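Local coordinates for putative histidinol-phosphate aminotransferase (Erwinia carotovora atroseptica, PDB 3LY1), which probably acts as a pyridoxal-phosphate-dependent aminotransferase, with histidinol phosphate as its putative substrate, at residues A[196-199]-A[204-207]. Numbering follows the deposited sequence. Where two conformers were deposited one is given.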
ATOM      1  N   PRO A 196       7.399 -24.441   6.967  1.00 16.74           N
ATOM      2  CA  PRO A 196       6.807 -25.560   7.693  1.00 16.62           C
ATOM      3  C   PRO A 196       6.801 -25.382   9.232  1.00 16.28           C
ATOM      4  O   PRO A 196       5.928 -25.950   9.884  1.00 15.39           O
ATOM      5  CB  PRO A 196       7.648 -26.754   7.250  1.00 17.64           C
ATOM      6  CG  PRO A 196       8.126 -26.378   5.895  1.00 18.52           C
ATOM      7  CD  PRO A 196       8.435 -24.903   6.036  1.00 16.71           C
HETATM    8  N   MSE A 197       7.724 -24.600   9.806  1.00 15.17           N
HETATM    9  CA  MSE A 197       7.705 -24.366  11.254  0.50 15.67           C
HETATM   10  C   MSE A 197       6.426 -23.604  11.676  1.00 15.16           C
HETATM   11  O   MSE A 197       5.910 -23.786  12.773  1.00 14.71           O
HETATM   12  CB  MSE A 197       8.974 -23.630  11.711  0.50 15.77           C
HETATM   13  CG  MSE A 197      10.295 -24.323  11.309  0.50 17.56           C
HETATM   14 SE   MSE A 197      10.461 -26.131  11.979  0.38 19.86          SE
HETATM   15  CE  MSE A 197      10.338 -27.182  10.339  0.50 17.17           C
ATOM     16  N   ILE A 198       5.895 -22.777  10.795  1.00 15.22           N
ATOM     17  CA  ILE A 198       4.643 -22.043  11.082  1.00 15.07           C
ATOM     18  C   ILE A 198       3.424 -22.979  10.930  1.00 15.85           C
ATOM     19  O   ILE A 198       2.501 -23.009  11.765  1.00 16.86           O
ATOM     20  CB  ILE A 198       4.506 -20.805  10.171  1.00 15.29           C
ATOM     21  CG1 ILE A 198       5.669 -19.826  10.425  1.00 15.06           C
ATOM     22  CG2 ILE A 198       3.102 -20.126  10.355  1.00 14.17           C
ATOM     23  CD1 ILE A 198       5.890 -18.777   9.292  1.00 16.31           C
ATOM     24  N   THR A 199       3.421 -23.751   9.855  1.00 16.60           N
ATOM     25  CA  THR A 199       2.442 -24.827   9.684  1.00 17.04           C
ATOM     26  C   THR A 199       2.371 -25.742  10.922  1.00 17.02           C
ATOM     27  O   THR A 199       1.300 -26.158  11.299  1.00 16.16           O
ATOM     28  CB  THR A 199       2.802 -25.657   8.472  1.00 17.10           C
ATOM     29  OG1 THR A 199       2.723 -24.815   7.330  1.00 17.85           O
ATOM     30  CG2 THR A 199       1.910 -26.904   8.310  1.00 17.69           C
ATOM     31  N   ASN A 204       6.499 -17.649  17.189  1.00 13.59           N
ATOM     32  CA  ASN A 204       7.592 -16.693  17.249  1.00 13.20           C
ATOM     33  C   ASN A 204       8.255 -16.444  15.890  1.00 13.49           C
ATOM     34  O   ASN A 204       9.419 -16.019  15.832  1.00 13.81           O
ATOM     35  CB  ASN A 204       8.615 -17.140  18.298  1.00 13.30           C
ATOM     36  CG  ASN A 204       9.386 -18.418  17.917  1.00 12.65           C
ATOM     37  OD1 ASN A 204       8.969 -19.190  17.075  1.00 11.93           O
ATOM     38  ND2 ASN A 204      10.500 -18.656  18.606  1.00 11.37           N
ATOM     39  N   ILE A 205       7.529 -16.701  14.802  1.00 12.93           N
ATOM     40  CA  ILE A 205       8.065 -16.490  13.463  1.00 12.79           C
ATOM     41  C   ILE A 205       7.089 -15.720  12.584  1.00 12.96           C
ATOM     42  O   ILE A 205       5.929 -16.110  12.478  1.00 13.73           O
ATOM     43  CB  ILE A 205       8.325 -17.812  12.687  1.00 13.18           C
ATOM     44  CG1 ILE A 205       9.074 -18.837  13.524  1.00 12.36           C
ATOM     45  CG2 ILE A 205       9.029 -17.490  11.350  1.00 12.19           C
ATOM     46  CD1 ILE A 205       9.234 -20.243  12.850  1.00 10.61           C
ATOM     47  N   ILE A 206       7.588 -14.663  11.934  1.00 12.47           N
ATOM     48  CA  ILE A 206       6.932 -13.971  10.805  1.00 11.76           C
ATOM     49  C   ILE A 206       7.789 -14.260   9.544  1.00 12.31           C
ATOM     50  O   ILE A 206       8.979 -13.927   9.474  1.00 12.52           O
ATOM     51  CB  ILE A 206       6.810 -12.407  11.096  1.00 11.46           C
ATOM     52  CG1 ILE A 206       5.962 -12.141  12.345  1.00  9.72           C
ATOM     53  CG2 ILE A 206       6.294 -11.612   9.876  1.00 12.25           C
ATOM     54  CD1 ILE A 206       6.225 -10.707  13.055  1.00  8.41           C
ATOM     55  N   LEU A 207       7.184 -14.934   8.583  1.00 12.02           N
ATOM     56  CA  LEU A 207       7.756 -15.126   7.265  1.00 13.31           C
ATOM     57  C   LEU A 207       7.212 -14.059   6.356  1.00 13.01           C
ATOM     58  O   LEU A 207       5.990 -13.857   6.264  1.00 14.27           O
ATOM     59  CB  LEU A 207       7.375 -16.483   6.717  1.00 12.77           C
ATOM     60  CG  LEU A 207       7.693 -16.827   5.270  1.00 13.44           C
ATOM     61  CD1 LEU A 207       9.201 -16.679   4.989  1.00 12.17           C
ATOM     62  CD2 LEU A 207       7.214 -18.233   4.991  1.00 12.41           C
TER
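Ile198 and Ile205 bring the two backbones together, their CA atoms 6.9 Å apart where the short helix 195-199 lies against the start of strand 205-210. With strand 174-179 these elements form a beta-alpha-beta unit, in the large mixed sheet expected of the class I/II aminotransferase fold. Strands 174-179 and 205-210 are parallel neighbours and the helix lies between them in the chain, so it belongs to the crossover, and only four residues separate the segments.

The side chains follow the alternation of the strand. Ile205 and Leu207 have their CB atoms directed at the helix, whereas that of Ile206 is directed to the other face of the sheet, where its side chain meets helices 76-88 and 229-235. All the contacts across the interface are apolar, and together they bury 177 Å². On the helix side Ile198 makes two of the three residue contacts, with Ile205 and Leu207. With CB already directed at the strand, CG1 anti to the carbonyl carbon (chi1 -62°) and a nearly extended chi2 (162°) place CD1 against it. There CD1 meets Leu207 CB at 3.8 Å and Ile205 CG2 at 4.0 Å, while further back Ile198 CG1 lies 4.0 Å from Ile205 CB. Ile194, in the loop just before the helix, also touches Ile205 and Leu207 and adds to the apolar patch. The side chain of Leu207 lies about 10 Å from the bound pyridoxal phosphate, so the contact is structural packing and does not itself touch the cofactor. Met197, present as selenomethionine, takes part through the root of its side chain: its bent chain leads away from the strand, and its CB packs against Ile205 CD1 at 3.6 Å.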